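Local coordinates for protein orotidine 5'-phosphate decarboxylase (Sulfolobus solfataricus, PDB 4DBE) that probably catalyses the decarboxylation of orotidine 5'-monophosphate to UMP, the last step of de novo UMP synthesis, working as a homodimeric TIM barrel, at residues K61-G66 with I83-I88; E54-D59 with S77-F82; I68-V73 with L94-R99; I7-K12 with G28-L33. All coordinates share one frame; numbering follows the deposited sequence.

Contact 1: residues K61-G66 with I83-I88; sequences KLADIG and IAHSFI. With BMP (6-hydroxyuridine-5'-phosphate), chain C; BMP (6-hydroxyuridine-5'-phosphate), chain G.
Leu62 and Ala84 pair as parallel neighbours where strands 55-62 and 81-85 reach the C-terminal, active-site end of the TIM barrel. Two backbone bonds join them. His85 N gives a nearly straight bond of 2.9 Å to Leu62 O, and Leu62 N gives a longer one of 3.3 Å to Ile83 O.

Apolar packing brings Leu62 CB to Ala84 CB at 3.8 Å and Ala63 CB to Ile88 CG2 at 3.9 Å.

The His85 ring has polar neighbours at its edge: CD2 comes to Lys61 O, and NE2 is bonded to Ala63 O of the second subunit. Phe87 CE2 sits over one face of that ring, toward its rim.

The polar groups serve two ligands. The Lys61 chain passes His85 obliquely, and its bends at chi2 (-58°) and chi4 (-59°) carry NZ to O1 of the nucleotide in chain C, a hydrogen bond of 2.6 Å. NZ also pairs with Asp59 and with Asp64 of the second subunit, consistent with its predicted role as proton donor. Asp64 OD1 accepts from O2' of the nucleotide in chain G at 2.8 Å, and from Ile65 N at 2.7 Å through the anti lone pair.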
# COMPACT_ATOMS: atom_id res chain seq x y z
N LYS A 61 3.87 -2.04 -1.67
CA LYS A 61 3.13 -1.08 -2.50
C LYS A 61 2.96 0.26 -1.77
O LYS A 61 1.86 0.83 -1.71
CB LYS A 61 1.75 -1.65 -2.89
CG LYS A 61 1.76 -2.83 -3.87
CD LYS A 61 2.45 -2.46 -5.20
CE LYS A 61 2.20 -3.54 -6.26
NZ LYS A 61 2.69 -4.90 -5.87
N LEU A 62 4.06 0.75 -1.22
CA LEU A 62 4.05 1.93 -0.37
C LEU A 62 3.30 3.09 -1.02
O LEU A 62 3.60 3.47 -2.16
CB LEU A 62 5.46 2.35 -0.00
CG LEU A 62 6.28 1.29 0.73
CD1 LEU A 62 7.75 1.63 0.67
CD2 LEU A 62 5.79 1.15 2.18
N ALA A 63 2.32 3.63 -0.31
CA ALA A 63 1.44 4.65 -0.86
C ALA A 63 0.80 5.48 0.25
O ALA A 63 -0.42 5.45 0.46
CB ALA A 63 0.37 4.00 -1.74
N ASP A 64 1.64 6.21 0.98
CA ASP A 64 1.18 6.95 2.13
C ASP A 64 1.96 8.27 2.19
O ASP A 64 2.74 8.58 1.29
CB ASP A 64 1.37 6.10 3.40
CG ASP A 64 0.32 6.37 4.45
OD1 ASP A 64 0.08 7.56 4.74
OD2 ASP A 64 -0.29 5.40 4.98
N ILE A 65 1.73 9.05 3.24
CA ILE A 65 2.56 10.22 3.48
C ILE A 65 3.98 9.76 3.78
O ILE A 65 4.19 8.60 4.17
CB ILE A 65 2.03 11.13 4.61
CG1 ILE A 65 1.99 10.37 5.94
CG2 ILE A 65 0.66 11.70 4.23
CD1 ILE A 65 1.92 11.26 7.15
N GLY A 66 4.94 10.65 3.59
CA GLY A 66 6.34 10.30 3.75
C GLY A 66 6.67 9.70 5.11
O GLY A 66 7.44 8.75 5.21
N ILE A 83 9.46 -1.27 -3.13
CA ILE A 83 8.52 -0.81 -4.13
C ILE A 83 7.54 0.20 -3.56
O ILE A 83 6.98 0.00 -2.48
CB ILE A 83 7.75 -2.02 -4.74
CG1 ILE A 83 8.72 -2.89 -5.54
CG2 ILE A 83 6.62 -1.53 -5.67
CD1 ILE A 83 8.07 -3.94 -6.40
N ALA A 84 7.34 1.31 -4.26
CA ALA A 84 6.30 2.27 -3.90
C ALA A 84 5.50 2.65 -5.13
O ALA A 84 5.93 2.43 -6.26
CB ALA A 84 6.90 3.52 -3.27
N HIS A 85 4.33 3.23 -4.91
CA HIS A 85 3.57 3.79 -6.01
C HIS A 85 4.11 5.14 -6.43
O HIS A 85 4.68 5.87 -5.61
CB HIS A 85 2.11 3.90 -5.60
CG HIS A 85 1.34 2.64 -5.82
ND1 HIS A 85 0.97 2.22 -7.08
CD2 HIS A 85 0.90 1.70 -4.95
CE1 HIS A 85 0.32 1.07 -6.97
NE2 HIS A 85 0.26 0.74 -5.70
N SER A 86 3.96 5.46 -7.71
CA SER A 86 4.32 6.78 -8.21
C SER A 86 3.15 7.77 -8.10
O SER A 86 3.37 8.98 -7.96
CB SER A 86 4.80 6.69 -9.66
OG SER A 86 3.76 6.24 -10.49
N PHE A 87 1.92 7.27 -8.15
CA PHE A 87 0.77 8.18 -8.27
C PHE A 87 0.61 9.13 -7.08
O PHE A 87 0.04 10.22 -7.24
CB PHE A 87 -0.54 7.42 -8.55
CG PHE A 87 -1.10 6.69 -7.36
CD1 PHE A 87 -1.94 7.33 -6.47
CD2 PHE A 87 -0.79 5.35 -7.14
CE1 PHE A 87 -2.47 6.66 -5.37
CE2 PHE A 87 -1.32 4.67 -6.04
CZ PHE A 87 -2.15 5.32 -5.15
N ILE A 88 1.12 8.73 -5.92
CA ILE A 88 1.03 9.55 -4.71
C ILE A 88 1.82 10.86 -4.79
O ILE A 88 1.58 11.77 -4.00
CB ILE A 88 1.46 8.76 -3.46
CG1 ILE A 88 2.95 8.39 -3.54
CG2 ILE A 88 0.58 7.52 -3.29
CD1 ILE A 88 3.42 7.45 -2.43
P BMP C . 1.31 -13.62 -9.83
OP1 BMP C . 0.30 -13.07 -10.75
OP2 BMP C . 0.90 -14.87 -8.89
OP3 BMP C . 2.53 -14.15 -10.72
O5' BMP C . 1.93 -12.47 -8.92
C5' BMP C . 2.27 -11.19 -9.45
C4' BMP C . 3.04 -10.37 -8.43
O4' BMP C . 3.32 -9.07 -9.00
C3' BMP C . 2.30 -10.12 -7.12
O3' BMP C . 3.24 -10.00 -6.05
C2' BMP C . 1.65 -8.76 -7.37
O2' BMP C . 1.36 -8.03 -6.20
C1' BMP C . 2.72 -8.06 -8.22
N1 BMP C . 2.19 -7.03 -9.13
C2 BMP C . 1.21 -7.30 -10.02
O2 BMP C . 0.72 -8.41 -10.09
N3 BMP C . 0.74 -6.34 -10.84
C4 BMP C . 1.25 -5.08 -10.82
O4 BMP C . 0.82 -4.23 -11.58
C5 BMP C . 2.29 -4.78 -9.91
C6 BMP C . 2.74 -5.78 -9.08
O1 BMP C . 3.73 -5.53 -8.22
P BMP G . -0.69 11.87 11.86
OP1 BMP G . -0.31 12.86 10.82
OP2 BMP G . 0.41 11.41 12.90
OP3 BMP G . -1.89 12.57 12.65
O5' BMP G . -1.31 10.58 11.17
C5' BMP G . -2.06 10.66 9.97
C4' BMP G . -2.66 9.32 9.62
O4' BMP G . -3.53 9.47 8.47
C3' BMP G . -1.64 8.23 9.25
O3' BMP G . -2.13 6.96 9.68
C2' BMP G . -1.63 8.28 7.72
O2' BMP G . -1.26 7.06 7.10
C1' BMP G . -3.08 8.66 7.40
N1 BMP G . -3.24 9.42 6.17
C2 BMP G . -2.64 10.61 5.97
O2 BMP G . -1.92 11.09 6.83
N3 BMP G . -2.82 11.29 4.82
C4 BMP G . -3.62 10.80 3.85
O4 BMP G . -3.76 11.43 2.82
C5 BMP G . -4.26 9.56 4.04
C6 BMP G . -4.06 8.89 5.21
O1 BMP G . -4.66 7.70 5.45

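Contact 2: residues E54-D59 with S77-F82; sequences EEIIVD and SFANSF
Val58 is the main bump of this contact, and the hollow it fills is built by Phe78, Ala79 and Phe82. Its CG2 branch presses on Ala79 CB at 3.4 Å, tighter than a usual carbon contact. The same methyl reaches Phe78 CE1 at 3.7 Å, where the two side chains cross at about a right angle. On Phe82 the fit is different. The Phe82 side chain runs alongside that of Val58 and points the same way, with CD1 3.8 Å from Val58 CB. Chi1 of Val58 (164°) sets CG2 beside its backbone N and turns it to Ala79 and Phe78. Leu76 packs on both Val58 and Phe82.

Asn80 fits against the backbone of Glu55 and Ile56. Its OD1 takes the N-H of Ile56 at 2.8 Å, in the carbonyl plane and on a lone pair. Ile56 O in turn accepts from both Asn80 N and Ser81 N. From there the parallel strands 55-62 and 81-85 run on, with Val58 N bonded to Ser81 O at 2.9 Å.

Ser81 OG donates to Glu55 OE2 at 2.5 Å, so short that the length is doubtful. Tyr109 also bonds to OE2, and Tyr27 to OE1. These two tyrosine bonds probably stabilise the buried carboxylate in its charged form. This polar knot ties three neighbouring barrel strands together at their N-terminal end.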
# COMPACT_ATOMS: atom_id res chain seq x y z
N GLU A 54 20.63 -12.09 -5.86
CA GLU A 54 21.13 -10.77 -6.28
C GLU A 54 20.39 -9.61 -5.63
O GLU A 54 21.01 -8.64 -5.20
CB GLU A 54 21.03 -10.63 -7.80
CG GLU A 54 21.88 -11.62 -8.57
CD GLU A 54 23.29 -11.11 -8.80
OE1 GLU A 54 23.44 -10.08 -9.50
OE2 GLU A 54 24.24 -11.74 -8.27
N GLU A 55 19.07 -9.70 -5.57
CA GLU A 55 18.29 -8.61 -5.01
C GLU A 55 17.08 -9.08 -4.20
O GLU A 55 16.27 -9.88 -4.67
CB GLU A 55 17.83 -7.64 -6.11
CG GLU A 55 17.39 -6.28 -5.58
CD GLU A 55 17.19 -5.25 -6.68
OE1 GLU A 55 17.71 -5.46 -7.80
OE2 GLU A 55 16.51 -4.23 -6.44
N ILE A 56 16.98 -8.59 -2.97
CA ILE A 56 15.78 -8.78 -2.17
C ILE A 56 14.95 -7.50 -2.21
O ILE A 56 15.41 -6.44 -1.77
CB ILE A 56 16.12 -9.10 -0.72
CG1 ILE A 56 16.87 -10.44 -0.64
CG2 ILE A 56 14.84 -9.08 0.11
CD1 ILE A 56 17.55 -10.69 0.69
N ILE A 57 13.73 -7.60 -2.73
CA ILE A 57 12.86 -6.44 -2.89
C ILE A 57 11.66 -6.60 -2.00
O ILE A 57 10.90 -7.57 -2.14
CB ILE A 57 12.36 -6.32 -4.34
CG1 ILE A 57 13.54 -6.27 -5.31
CG2 ILE A 57 11.46 -5.09 -4.51
CD1 ILE A 57 13.12 -6.19 -6.79
N VAL A 58 11.47 -5.67 -1.07
CA VAL A 58 10.27 -5.72 -0.25
C VAL A 58 9.17 -4.89 -0.90
O VAL A 58 9.36 -3.70 -1.18
CB VAL A 58 10.53 -5.28 1.20
CG1 VAL A 58 9.22 -4.98 1.89
CG2 VAL A 58 11.32 -6.37 1.92
N ASP A 59 8.03 -5.52 -1.14
CA ASP A 59 6.95 -4.89 -1.87
C ASP A 59 5.68 -4.80 -1.04
O ASP A 59 4.86 -5.73 -1.03
CB ASP A 59 6.66 -5.61 -3.20
CG ASP A 59 5.49 -4.98 -3.97
OD1 ASP A 59 5.06 -3.87 -3.60
OD2 ASP A 59 5.00 -5.59 -4.95
N SER A 77 14.99 -3.53 7.26
CA SER A 77 16.36 -3.29 6.79
C SER A 77 16.99 -4.45 6.03
O SER A 77 18.02 -4.27 5.39
CB SER A 77 17.28 -2.88 7.95
OG SER A 77 17.62 -4.00 8.76
N PHE A 78 16.39 -5.63 6.09
CA PHE A 78 16.95 -6.79 5.39
C PHE A 78 16.81 -6.69 3.87
O PHE A 78 17.47 -7.44 3.13
CB PHE A 78 16.31 -8.08 5.89
CG PHE A 78 14.82 -8.10 5.76
CD1 PHE A 78 14.22 -8.50 4.58
CD2 PHE A 78 14.02 -7.72 6.82
CE1 PHE A 78 12.84 -8.52 4.47
CE2 PHE A 78 12.64 -7.74 6.72
CZ PHE A 78 12.05 -8.14 5.54
N ALA A 79 15.95 -5.80 3.40
CA ALA A 79 15.74 -5.64 1.96
C ALA A 79 16.85 -4.83 1.32
O ALA A 79 17.41 -3.95 1.96
CB ALA A 79 14.40 -4.98 1.69
N ASN A 80 17.13 -5.11 0.05
CA ASN A 80 18.01 -4.24 -0.73
C ASN A 80 17.22 -3.08 -1.31
O ASN A 80 17.74 -1.98 -1.50
CB ASN A 80 18.67 -5.02 -1.86
CG ASN A 80 19.47 -6.22 -1.35
OD1 ASN A 80 19.20 -7.36 -1.74
ND2 ASN A 80 20.44 -5.97 -0.48
N SER A 81 15.94 -3.32 -1.58
CA SER A 81 15.13 -2.40 -2.36
C SER A 81 13.68 -2.43 -1.92
O SER A 81 13.22 -3.43 -1.34
CB SER A 81 15.20 -2.78 -3.84
OG SER A 81 16.52 -3.17 -4.18
N PHE A 82 12.94 -1.36 -2.22
CA PHE A 82 11.52 -1.29 -1.89
C PHE A 82 10.71 -0.81 -3.08
O PHE A 82 11.20 -0.05 -3.92
CB PHE A 82 11.28 -0.34 -0.71
CG PHE A 82 11.93 -0.79 0.56
CD1 PHE A 82 11.26 -1.61 1.45
CD2 PHE A 82 13.22 -0.38 0.87
CE1 PHE A 82 11.86 -2.02 2.62
CE2 PHE A 82 13.83 -0.79 2.04
CZ PHE A 82 13.15 -1.61 2.92

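Contact 3: residues I68-V73 with L94-R99; sequences IMKSIV and LDELKR
Met69 and Leu97 meet at about a right angle between helices 66-73 and 90-103. The methyl CE of Met69 does the touching. It lies 4.0 Å from Leu97 CB and 4.1 Å from Leu94 CD2, and it also approaches the backbone N of Leu94. The bend at chi3 of Met69 (-68°) turns CE across to the other helix. One turn further on, Val73 CG2 reaches Leu97 CD1 at 3.8 Å.

Lys70 borders this apolar core. Its CD lies over the backbone at Glu96, 3.5 Å from Glu96 O. A bend at chi3 then brings NZ to a long salt bridge of 3.8 Å with Glu96 OE1. Swapping in an alanine would probably leave the Glu96 carboxylate without this charged mate and uncover the Glu96-Leu97 backbone under the aliphatic chain. This charged pair is a local feature of the border.

The second shell is the barrel wall. Leu62 lies under both Met69 and Val73, while Ala84 lies under Leu94 and Leu97. Ile88 touches Met69 and Leu94 from the loop after strand 81-85. Tyr100 extends the packing along helix 90-103 to Lys70 and Val73.

The axes of segments 68-73 and 94-99 run 9.0 Å apart and 29° from parallel. Two successive helices laid side by side over a parallel sheet are characteristic of the outer layer of a TIM barrel.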
# COMPACT_ATOMS: atom_id res chain seq x y z
N ILE A 68 4.92 7.96 7.13
CA ILE A 68 4.44 6.58 7.28
C ILE A 68 5.25 5.63 6.38
O ILE A 68 5.64 4.56 6.81
CB ILE A 68 2.93 6.48 7.01
CG1 ILE A 68 2.16 7.26 8.08
CG2 ILE A 68 2.45 5.03 6.93
CD1 ILE A 68 2.09 6.58 9.49
N MET A 69 5.54 6.03 5.15
CA MET A 69 6.37 5.16 4.31
C MET A 69 7.77 4.93 4.91
O MET A 69 8.31 3.81 4.88
CB MET A 69 6.44 5.68 2.88
CG MET A 69 5.07 5.85 2.26
SD MET A 69 5.11 6.03 0.46
CE MET A 69 5.91 7.63 0.39
N LYS A 70 8.35 5.98 5.48
CA LYS A 70 9.64 5.85 6.16
C LYS A 70 9.56 4.94 7.38
O LYS A 70 10.43 4.10 7.61
CB LYS A 70 10.20 7.24 6.55
CG LYS A 70 10.54 8.10 5.34
CD LYS A 70 11.14 9.48 5.75
CE LYS A 70 10.22 10.24 6.71
NZ LYS A 70 10.70 11.63 7.01
N SER A 71 8.49 5.09 8.16
CA SER A 71 8.28 4.27 9.34
C SER A 71 8.19 2.80 8.97
O SER A 71 8.69 1.93 9.67
CB SER A 71 7.03 4.72 10.08
OG SER A 71 7.22 6.02 10.62
N ILE A 72 7.57 2.52 7.83
CA ILE A 72 7.47 1.16 7.34
C ILE A 72 8.83 0.62 6.93
O ILE A 72 9.22 -0.46 7.36
CB ILE A 72 6.49 1.07 6.13
CG1 ILE A 72 5.06 1.35 6.60
CG2 ILE A 72 6.63 -0.27 5.43
CD1 ILE A 72 4.09 1.65 5.48
N VAL A 73 9.56 1.35 6.09
CA VAL A 73 10.81 0.79 5.57
C VAL A 73 11.91 0.65 6.62
O VAL A 73 12.78 -0.22 6.49
CB VAL A 73 11.32 1.54 4.31
CG1 VAL A 73 10.31 1.40 3.19
CG2 VAL A 73 11.59 3.01 4.63
N LEU A 94 6.79 10.87 -1.67
CA LEU A 94 7.99 10.22 -2.22
C LEU A 94 9.33 10.94 -1.94
O LEU A 94 10.34 10.29 -1.71
CB LEU A 94 7.84 9.93 -3.72
CG LEU A 94 6.81 8.86 -4.09
CD1 LEU A 94 6.64 8.78 -5.63
CD2 LEU A 94 7.18 7.50 -3.52
N ASP A 95 9.35 12.27 -1.95
CA ASP A 95 10.62 12.94 -1.64
C ASP A 95 11.21 12.50 -0.29
O ASP A 95 12.38 12.12 -0.20
CB ASP A 95 10.51 14.48 -1.76
CG ASP A 95 9.53 15.09 -0.77
OD1 ASP A 95 8.95 14.35 0.06
OD2 ASP A 95 9.33 16.33 -0.83
N GLU A 96 10.39 12.51 0.76
CA GLU A 96 10.85 12.03 2.07
C GLU A 96 11.33 10.57 2.06
O GLU A 96 12.40 10.24 2.60
CB GLU A 96 9.77 12.25 3.14
CG GLU A 96 9.52 13.72 3.43
CD GLU A 96 8.27 13.98 4.24
OE1 GLU A 96 7.79 13.06 4.94
OE2 GLU A 96 7.77 15.12 4.19
N LEU A 97 10.56 9.69 1.43
CA LEU A 97 10.98 8.30 1.30
C LEU A 97 12.31 8.16 0.56
O LEU A 97 13.22 7.46 1.01
CB LEU A 97 9.89 7.48 0.59
CG LEU A 97 10.24 6.00 0.40
CD1 LEU A 97 10.42 5.28 1.75
CD2 LEU A 97 9.18 5.32 -0.46
N LYS A 98 12.40 8.79 -0.61
CA LYS A 98 13.63 8.73 -1.40
C LYS A 98 14.82 9.23 -0.61
O LYS A 98 15.88 8.60 -0.62
CB LYS A 98 13.48 9.50 -2.72
CG LYS A 98 14.70 9.40 -3.61
CD LYS A 98 14.99 7.95 -4.00
CE LYS A 98 15.69 7.85 -5.35
NZ LYS A 98 16.91 8.71 -5.44
N ARG A 99 14.65 10.35 0.09
CA ARG A 99 15.72 10.85 0.95
C ARG A 99 16.18 9.81 1.97
O ARG A 99 17.38 9.53 2.12
CB ARG A 99 15.29 12.13 1.67
CG ARG A 99 16.42 12.80 2.44
CD ARG A 99 15.99 14.16 2.98
NE ARG A 99 15.39 14.99 1.95
CZ ARG A 99 14.11 15.37 1.94
NH1 ARG A 99 13.29 14.99 2.91
NH2 ARG A 99 13.65 16.12 0.95

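Contact 4: residues I7-K12 with G28-L33; sequences ILAMDK and GIKVGL. With BMP (6-hydroxyuridine-5'-phosphate), chain C.
The first two strands of the TIM barrel, 6-10 and 28-32, meet here beside the ribose of the nucleotide in chain C. They form one beta-alpha-beta unit through helix 16-22. Their backbones are parallel and joined by four bonds. Lys30 N to Leu8 O is the shortest at 2.6 Å and nearly straight. Leu8 N binds Gly28 O, and Met10 N binds Lys30 O. The last bond, Gly32 N to Met10 O, is longer at 3.2 Å, and its donor stands above the carbonyl plane.

Apolar chains pack on both sheet faces. Met10 CE presses on Ile29 CG2 at 3.2 Å, a tight pair. On the face of Ala9, Ile7 CG2 meets Lys30 CB at 3.8 Å.

The polar ends of that face reach the ligand. The Lys30 chain runs extended to CD, then bends at chi3 (77°) and chi4 (63°), which brings NZ to the ribose O3' at 2.8 Å. That hydroxyl in turn donates to Asp11 OD2 at 2.7 Å. A water also bridges the two residues: it donates to Asp11 OD1 and Lys30 O, and it accepts from Lys30 NZ. Asp59 also forms a salt bridge with Lys30.

A leucine in place of Asp11 would probably leave the ribose O3' without its acceptor and the water without one of its two acceptors.

O3' thus both gives and takes a bond. It is held between a carboxylate acceptor and an ammonium donor, which suits the predicted substrate-binding role of Asp11 and Lys30.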
# COMPACT_ATOMS: atom_id res chain seq x y z
N ILE A 7 12.25 -12.80 -11.00
CA ILE A 7 12.10 -12.37 -9.63
C ILE A 7 10.91 -13.14 -9.08
O ILE A 7 9.79 -13.01 -9.57
CB ILE A 7 11.86 -10.83 -9.53
CG1 ILE A 7 13.09 -10.07 -10.03
CG2 ILE A 7 11.54 -10.42 -8.06
CD1 ILE A 7 12.94 -8.54 -10.04
N LEU A 8 11.17 -13.99 -8.09
CA LEU A 8 10.11 -14.75 -7.43
C LEU A 8 9.25 -13.83 -6.60
O LEU A 8 9.76 -13.11 -5.73
CB LEU A 8 10.72 -15.82 -6.54
CG LEU A 8 9.74 -16.57 -5.62
CD1 LEU A 8 8.83 -17.42 -6.46
CD2 LEU A 8 10.51 -17.41 -4.60
N ALA A 9 7.94 -13.81 -6.88
CA ALA A 9 7.03 -13.05 -6.05
C ALA A 9 6.61 -13.95 -4.89
O ALA A 9 5.66 -14.73 -5.01
CB ALA A 9 5.82 -12.55 -6.83
N MET A 10 7.35 -13.86 -3.79
CA MET A 10 7.05 -14.68 -2.63
C MET A 10 5.91 -14.04 -1.84
O MET A 10 6.13 -13.31 -0.87
CB MET A 10 8.30 -14.87 -1.76
CG MET A 10 8.16 -16.00 -0.74
SD MET A 10 9.75 -16.31 0.06
CE MET A 10 10.81 -16.25 -1.37
N ASP A 11 4.69 -14.34 -2.27
CA ASP A 11 3.48 -13.86 -1.61
C ASP A 11 2.90 -14.92 -0.70
O ASP A 11 1.88 -14.71 -0.06
CB ASP A 11 2.46 -13.46 -2.67
CG ASP A 11 2.92 -12.27 -3.48
OD1 ASP A 11 3.50 -11.34 -2.87
OD2 ASP A 11 2.73 -12.27 -4.73
N LYS A 12 3.56 -16.07 -0.68
CA LYS A 12 3.16 -17.24 0.09
C LYS A 12 4.47 -17.95 0.43
O LYS A 12 5.41 -17.93 -0.35
CB LYS A 12 2.27 -18.16 -0.77
CG LYS A 12 1.71 -19.38 -0.04
CD LYS A 12 1.01 -20.36 -0.98
CE LYS A 12 -0.25 -19.76 -1.64
NZ LYS A 12 -1.17 -20.84 -2.16
N GLY A 28 16.09 -12.43 -8.32
CA GLY A 28 15.76 -11.93 -6.99
C GLY A 28 14.49 -12.49 -6.40
O GLY A 28 13.82 -13.34 -6.99
N ILE A 29 14.15 -12.00 -5.22
CA ILE A 29 12.91 -12.38 -4.55
C ILE A 29 12.17 -11.11 -4.19
O ILE A 29 12.76 -10.18 -3.61
CB ILE A 29 13.21 -13.17 -3.27
CG1 ILE A 29 13.96 -14.45 -3.64
CG2 ILE A 29 11.92 -13.47 -2.51
CD1 ILE A 29 14.46 -15.25 -2.43
N LYS A 30 10.90 -11.04 -4.56
CA LYS A 30 10.07 -9.92 -4.13
C LYS A 30 9.23 -10.41 -2.94
O LYS A 30 8.41 -11.31 -3.06
CB LYS A 30 9.17 -9.45 -5.28
CG LYS A 30 8.42 -8.17 -4.99
CD LYS A 30 7.64 -7.68 -6.21
CE LYS A 30 6.36 -8.46 -6.46
NZ LYS A 30 5.37 -8.33 -5.33
N VAL A 31 9.47 -9.81 -1.78
CA VAL A 31 8.78 -10.20 -0.57
C VAL A 31 7.48 -9.41 -0.45
O VAL A 31 7.51 -8.19 -0.43
CB VAL A 31 9.67 -9.95 0.65
CG1 VAL A 31 8.93 -10.28 1.93
CG2 VAL A 31 10.95 -10.75 0.53
N GLY A 32 6.36 -10.11 -0.40
CA GLY A 32 5.06 -9.46 -0.42
C GLY A 32 4.44 -9.35 0.96
O GLY A 32 4.86 -10.03 1.90
N LEU A 33 3.45 -8.47 1.09
CA LEU A 33 2.80 -8.24 2.38
C LEU A 33 2.13 -9.50 2.97
O LEU A 33 2.25 -9.76 4.16
CB LEU A 33 1.82 -7.06 2.30
CG LEU A 33 1.21 -6.62 3.63
CD1 LEU A 33 2.31 -6.41 4.71
CD2 LEU A 33 0.38 -5.36 3.44
P BMP C . 1.31 -13.62 -9.83
OP1 BMP C . 0.30 -13.07 -10.75
OP2 BMP C . 0.90 -14.87 -8.89
OP3 BMP C . 2.53 -14.15 -10.72
O5' BMP C . 1.93 -12.47 -8.92
C5' BMP C . 2.27 -11.19 -9.45
C4' BMP C . 3.04 -10.37 -8.43
O4' BMP C . 3.32 -9.07 -9.00
C3' BMP C . 2.30 -10.12 -7.12
O3' BMP C . 3.24 -10.00 -6.05
C2' BMP C . 1.65 -8.76 -7.37
O2' BMP C . 1.36 -8.03 -6.20
C1' BMP C . 2.72 -8.06 -8.22
N1 BMP C . 2.19 -7.03 -9.13
C2 BMP C . 1.21 -7.30 -10.02
O2 BMP C . 0.72 -8.41 -10.09
N3 BMP C . 0.74 -6.34 -10.84
C4 BMP C . 1.25 -5.08 -10.82
O4 BMP C . 0.82 -4.23 -11.58
C5 BMP C . 2.29 -4.78 -9.91
C6 BMP C . 2.74 -5.78 -9.08
O1 BMP C . 3.73 -5.53 -8.22
O HOH W 1 5.92 -10.48 -3.66

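Overall arrangement
All four contacts are buried. Contacts 1, 2 and 4 belong to the barrel sheet. In contacts 1 and 4 every touching residue is buried, while contact 2 reaches the exposed Glu54 at its edge. Contact 3 lies farthest out, between two covering helices, with Lys70 and Glu96 partly exposed. Contacts 1 and 2 hold the same two strands. Contact 2 lies toward the N-terminal end, where a buried glutamate bonds to a serine. Contact 1, at the C-terminal end, serves both nucleotides and the dimer interface. Contact 4 is the neighbouring strand pair. Its Lys30 NZ pairs with Asp59 OD2 of contact 2 at 2.8 Å. Contact 3 backs contact 1, with Val73 CG1 3.6 Å from Leu62 CD1.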